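Local coordinates for GDSL-like Lipase/Acylhydrolase family protein (Neisseria meningitidis, PDB 4K7J) that probably removes O-acetyl groups from peptidoglycan, as an esterase of the SGNH (GDSL-like) hydrolase family with a catalytic triad, at residues Ala65-Asp71 / Gln97-Ala101; Phe152-Leu156 / Pro194-Gly198. One frame throughout, in Å; residues are numbered along the deposited sequence.

Contact 1 joins the turn between helices 62-65 and 68-81, and the start of the latter, to the loop before strand 102-106; contact 2 pairs two neighbouring strands, 147-155 and 195-203. They follow one another along the chain without touching, centres about 24 Å apart and nearest atoms about 10 Å apart. The centre of contact 1 lies about 9 Å from that of the chain, against the alpha/beta part; that of contact 2 lies about 21 Å from it, in the beta-rich part. Residues 65-71 closely follow the GDS sequence block that carries the nucleophilic serine in this family, so contact 1 probably lies near the catalytic part. The side chain of Ala65 is about 11 Å from a bound EPE buffer molecule.

Contact 1 of 2, residues Ala65-Asp71 / Gln97-Ala101; sequences AGDFFTD and QRMAA
Arg98 lays its guanidinium flat on the ring of Phe68, planes 10° apart and centres 3.9 Å apart, a cation-pi stack with NH1 over the middle of the ring. The arginine chain is extended from CG to NE, with CG anti to the backbone N (chi1 166°), which carries the head past Gly66 to the phenylalanine. There NH1 donates a nearly straight bond to Gly66 O at 3.0 Å; this bond and the stack together hold the head's rotation. Water 2 links NH2 to Asp71 OD2. Arg98 N also binds Ala65 O at 3.0 Å.

Asp67, at positive phi, turns its carboxylate to the loop: OD2 takes Ala100 N at 2.7 Å through its anti lone pair, while OD1 accepts from Thr70 OG1. Water 1 bridges OD2 to Ala101 N, and Arg74 adds a salt bridge. The methyl of Ala100 sits against Asp71 CG at 3.5 Å; that carboxylate is salt-bridged to Arg74 and Lys75.

Stack and carboxylate thus tie a helical turn of the alpha/beta part to the loop entering beta-rich strand 102-106. Phe68 also packs on Tyr357 of helix 354-373, and Asp67 on Ala213 of strand 208-215.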
loop_
_atom_site.group_PDB
_atom_site.type_symbol
_atom_site.label_atom_id
_atom_site.label_comp_id
_atom_site.label_asym_id
_atom_site.label_seq_id
_atom_site.Cartn_x
_atom_site.Cartn_y
_atom_site.Cartn_z
ATOM N N ALA A 65 1.676 5.745 -4.153
ATOM C CA ALA A 65 0.499 6.611 -4.156
ATOM C C ALA A 65 -0.087 6.898 -5.549
ATOM O O ALA A 65 -1.257 7.271 -5.667
ATOM C CB ALA A 65 0.792 7.930 -3.396
ATOM N N GLY A 66 0.717 6.718 -6.594
ATOM C CA GLY A 66 0.253 6.936 -7.957
ATOM C C GLY A 66 -0.542 5.756 -8.486
ATOM O O GLY A 66 -1.251 5.865 -9.483
ATOM N N ASP A 67 -0.415 4.623 -7.799
ATOM C CA ASP A 67 -1.079 3.365 -8.157
ATOM C C ASP A 67 -0.629 2.760 -9.491
ATOM O O ASP A 67 -1.148 1.735 -9.884
ATOM C CB ASP A 67 -2.621 3.476 -8.103
ATOM C CG ASP A 67 -3.291 2.162 -7.699
ATOM O OD1 ASP A 67 -2.622 1.324 -7.043
ATOM O OD2 ASP A 67 -4.483 1.963 -8.028
ATOM N N PHE A 68 0.334 3.363 -10.191
ATOM C CA PHE A 68 0.801 2.742 -11.445
ATOM C C PHE A 68 1.599 1.453 -11.206
ATOM O O PHE A 68 1.526 0.509 -11.991
ATOM C CB PHE A 68 1.594 3.730 -12.310
ATOM C CG PHE A 68 0.738 4.779 -12.956
ATOM C CD1 PHE A 68 -0.098 4.453 -14.016
ATOM C CD2 PHE A 68 0.752 6.082 -12.499
ATOM C CE1 PHE A 68 -0.896 5.420 -14.616
ATOM C CE2 PHE A 68 -0.052 7.051 -13.088
ATOM C CZ PHE A 68 -0.868 6.721 -14.149
ATOM N N PHE A 69 2.339 1.413 -10.108
ATOM C CA PHE A 69 3.134 0.237 -9.752
ATOM C C PHE A 69 2.212 -0.820 -9.173
ATOM O O PHE A 69 2.170 -1.958 -9.641
ATOM C CB PHE A 69 4.210 0.635 -8.727
ATOM C CG PHE A 69 5.157 -0.475 -8.344
ATOM C CD1 PHE A 69 4.819 -1.391 -7.362
ATOM C CD2 PHE A 69 6.410 -0.570 -8.929
ATOM C CE1 PHE A 69 5.707 -2.391 -6.986
ATOM C CE2 PHE A 69 7.296 -1.573 -8.561
ATOM C CZ PHE A 69 6.946 -2.477 -7.595
ATOM N N THR A 70 1.454 -0.443 -8.153
ATOM C CA THR A 70 0.580 -1.410 -7.479
ATOM C C THR A 70 -0.560 -1.943 -8.369
ATOM O O THR A 70 -0.995 -3.077 -8.208
ATOM C CB THR A 70 0.027 -0.820 -6.176
ATOM O OG1 THR A 70 -0.308 0.551 -6.396
ATOM C CG2 THR A 70 1.091 -0.878 -5.081
ATOM N N ASP A 71 -1.030 -1.149 -9.325
ATOM C CA ASP A 71 -2.105 -1.630 -10.182
ATOM C C ASP A 71 -1.588 -2.644 -11.191
ATOM O O ASP A 71 -2.319 -3.543 -11.610
ATOM C CB ASP A 71 -2.814 -0.489 -10.908
ATOM C CG ASP A 71 -4.022 -0.970 -11.691
ATOM O OD1 ASP A 71 -4.918 -1.606 -11.084
ATOM O OD2 ASP A 71 -4.059 -0.738 -12.915
ATOM N N GLN A 97 -2.776 12.137 -5.763
ATOM C CA GLN A 97 -2.640 10.691 -5.614
ATOM C C GLN A 97 -3.759 10.009 -6.396
ATOM O O GLN A 97 -4.663 10.672 -6.894
ATOM C CB GLN A 97 -2.620 10.294 -4.122
ATOM C CG GLN A 97 -1.544 11.068 -3.339
ATOM C CD GLN A 97 -1.255 10.551 -1.919
ATOM O OE1 GLN A 97 -0.536 11.200 -1.163
ATOM N NE2 GLN A 97 -1.791 9.378 -1.569
ATOM N N ARG A 98 -3.705 8.693 -6.521
ATOM C CA ARG A 98 -4.568 8.030 -7.486
ATOM C C ARG A 98 -4.970 6.600 -7.093
ATOM O O ARG A 98 -4.150 5.816 -6.606
ATOM C CB ARG A 98 -3.875 8.051 -8.857
ATOM C CG ARG A 98 -4.470 7.129 -9.907
ATOM C CD ARG A 98 -3.694 7.257 -11.227
ATOM N NE ARG A 98 -4.229 6.374 -12.258
ATOM C CZ ARG A 98 -3.786 5.143 -12.504
ATOM N NH1 ARG A 98 -2.778 4.629 -11.796
ATOM N NH2 ARG A 98 -4.357 4.419 -13.459
ATOM N N MET A 99 -6.247 6.275 -7.281
ATOM C CA MET A 99 -6.692 4.890 -7.216
ATOM C C MET A 99 -7.042 4.467 -8.634
ATOM O O MET A 99 -7.891 5.093 -9.270
ATOM C CB MET A 99 -7.944 4.750 -6.351
ATOM C CG MET A 99 -7.749 4.939 -4.861
ATOM S SD MET A 99 -7.147 3.459 -4.049
ATOM C CE MET A 99 -5.382 3.814 -4.023
ATOM N N ALA A 100 -6.418 3.404 -9.133
ATOM C CA ALA A 100 -6.718 2.956 -10.494
ATOM C C ALA A 100 -8.015 2.152 -10.570
ATOM O O ALA A 100 -8.706 2.174 -11.592
ATOM C CB ALA A 100 -5.564 2.146 -11.055
ATOM N N ALA A 101 -8.337 1.458 -9.480
ATOM C CA ALA A 101 -9.412 0.459 -9.467
ATOM C C ALA A 101 -10.817 1.001 -9.172
ATOM O O ALA A 101 -11.806 0.302 -9.402
ATOM C CB ALA A 101 -9.070 -0.656 -8.482
HETATM O O HOH W 1 -6.841 1.214 -6.856
HETATM O O HOH W 2 -2.825 1.877 -13.453
#

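Contact 2 of 2, residues Phe152-Leu156 / Pro194-Gly198; sequences FAKPL and PWDIG
Pro155 rests on the indole of Trp195, its CB 3.8 Å from the centroid of the six-membered ring and 13° off the ring normal, a CH-pi contact over the face. Trp195 CG lies anti to its carbonyl carbon (chi1 -70°), and this swings the indole across the neighbouring strand, where CE3 and CZ3 lie beneath the proline. The same two ring carbons meet the methyl of Ala153, each at 3.7 Å. That methyl in turn touches Ile197 CD1, so Ala153, Pro155, Trp195 and Ile197 form one apolar face, which Leu162 and Leu179 help to cover.

On the other face Lys154 and Asp196 stand side by side and point the same way. The lysine leaves its backbone with CG anti to N, then bends at chi3 (68°). Its NZ remains 4.4 Å from Asp196 OD2, beyond a salt bridge; water 3 spans the gap, donating to OD2 and accepting from NZ.

Strands 147-155 and 195-203 are adjacent inner strands of a five-stranded antiparallel sheet. Lys154-Asp196 is the hydrogen-bonded pair, with Lys154 N to Asp196 O at 2.7 Å and Asp196 N to Lys154 O at 2.9 Å, flanked by the non-hydrogen-bonded pairs Ala153-Ile197 and Pro155-Trp195; proline, lacking an N-H, fits the latter. Gly198 N donates to Phe152 O at 2.8 Å, and Leu156 N reaches Pro194 O only weakly.

The chemistry is thus divided by face: dispersion and CH-pi contacts hold the buried side, while on the polar side Lys154 NZ also salt-bridges Asp119, Asp196 OD1 hydrogen-bonds His128, and the nearby opposite charges probably attract weakly.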
loop_
_atom_site.group_PDB
_atom_site.type_symbol
_atom_site.label_atom_id
_atom_site.label_comp_id
_atom_site.label_asym_id
_atom_site.label_seq_id
_atom_site.Cartn_x
_atom_site.Cartn_y
_atom_site.Cartn_z
ATOM N N PHE A 152 -12.758 1.649 7.674
ATOM C CA PHE A 152 -12.271 2.349 8.857
ATOM C C PHE A 152 -13.142 3.584 9.038
ATOM O O PHE A 152 -13.384 4.316 8.081
ATOM C CB PHE A 152 -10.800 2.750 8.722
ATOM C CG PHE A 152 -9.837 1.602 8.875
ATOM C CD1 PHE A 152 -9.356 1.245 10.126
ATOM C CD2 PHE A 152 -9.416 0.879 7.767
ATOM C CE1 PHE A 152 -8.465 0.189 10.272
ATOM C CE2 PHE A 152 -8.514 -0.181 7.905
ATOM C CZ PHE A 152 -8.043 -0.518 9.166
ATOM N N ALA A 153 -13.613 3.824 10.253
ATOM C CA ALA A 153 -14.572 4.906 10.481
ATOM C C ALA A 153 -14.540 5.406 11.911
ATOM O O ALA A 153 -14.384 4.621 12.841
ATOM C CB ALA A 153 -15.985 4.442 10.121
ATOM N N LYS A 154 -14.676 6.715 12.085
ATOM C CA LYS A 154 -14.799 7.294 13.411
ATOM C C LYS A 154 -15.972 8.262 13.473
ATOM O O LYS A 154 -15.953 9.313 12.836
ATOM C CB LYS A 154 -13.521 8.023 13.822
ATOM C CG LYS A 154 -13.600 8.559 15.248
ATOM C CD LYS A 154 -12.298 9.218 15.692
ATOM C CE LYS A 154 -12.038 10.499 14.939
ATOM N NZ LYS A 154 -10.893 11.234 15.563
ATOM N N PRO A 155 -16.994 7.913 14.258
ATOM C CA PRO A 155 -18.194 8.737 14.356
ATOM C C PRO A 155 -17.939 9.941 15.255
ATOM O O PRO A 155 -17.102 9.874 16.153
ATOM C CB PRO A 155 -19.182 7.801 15.056
ATOM C CG PRO A 155 -18.321 7.015 15.982
ATOM C CD PRO A 155 -17.032 6.774 15.197
ATOM N N LEU A 156 -18.659 11.031 15.021
ATOM C CA LEU A 156 -18.627 12.143 15.959
ATOM C C LEU A 156 -19.194 11.704 17.314
ATOM O O LEU A 156 -18.635 12.024 18.363
ATOM C CB LEU A 156 -19.418 13.329 15.413
ATOM C CG LEU A 156 -19.420 14.572 16.293
ATOM C CD1 LEU A 156 -18.037 15.224 16.288
ATOM C CD2 LEU A 156 -20.488 15.532 15.809
ATOM N N PRO A 194 -21.744 13.949 10.851
ATOM C CA PRO A 194 -20.352 13.813 10.397
ATOM C C PRO A 194 -19.605 12.597 10.931
ATOM O O PRO A 194 -19.726 12.255 12.109
ATOM C CB PRO A 194 -19.678 15.079 10.943
ATOM C CG PRO A 194 -20.813 16.065 11.115
ATOM C CD PRO A 194 -21.957 15.219 11.577
ATOM N N TRP A 195 -18.802 11.998 10.054
ATOM C CA TRP A 195 -17.854 10.954 10.411
ATOM C C TRP A 195 -16.493 11.292 9.811
ATOM O O TRP A 195 -16.409 12.048 8.841
ATOM C CB TRP A 195 -18.244 9.643 9.741
ATOM C CG TRP A 195 -19.465 8.946 10.213
ATOM C CD1 TRP A 195 -20.766 9.320 10.009
ATOM C CD2 TRP A 195 -19.509 7.692 10.897
ATOM N NE1 TRP A 195 -21.614 8.390 10.566
ATOM C CE2 TRP A 195 -20.867 7.373 11.104
ATOM C CE3 TRP A 195 -18.528 6.805 11.361
ATOM C CZ2 TRP A 195 -21.268 6.206 11.764
ATOM C CZ3 TRP A 195 -18.926 5.654 12.018
ATOM C CH2 TRP A 195 -20.286 5.363 12.207
ATOM N N ASP A 196 -15.440 10.665 10.331
ATOM C CA ASP A 196 -14.195 10.536 9.570
ATOM C C ASP A 196 -14.099 9.118 9.047
ATOM O O ASP A 196 -14.385 8.171 9.772
ATOM C CB ASP A 196 -12.971 10.870 10.430
ATOM C CG ASP A 196 -12.857 12.359 10.726
ATOM O OD1 ASP A 196 -13.550 13.156 10.057
ATOM O OD2 ASP A 196 -12.073 12.727 11.622
ATOM N N ILE A 197 -13.708 8.970 7.790
ATOM C CA ILE A 197 -13.619 7.644 7.156
ATOM C C ILE A 197 -12.185 7.421 6.657
ATOM O O ILE A 197 -11.566 8.334 6.104
ATOM C CB ILE A 197 -14.588 7.532 5.942
ATOM C CG1 ILE A 197 -16.026 7.883 6.335
ATOM C CG2 ILE A 197 -14.526 6.143 5.309
ATOM C CD1 ILE A 197 -16.688 6.902 7.301
ATOM N N GLY A 198 -11.662 6.219 6.867
ATOM C CA GLY A 198 -10.331 5.857 6.415
ATOM C C GLY A 198 -10.471 5.016 5.167
ATOM O O GLY A 198 -11.373 5.245 4.374
HETATM O O HOH W 3 -9.725 12.320 12.873
#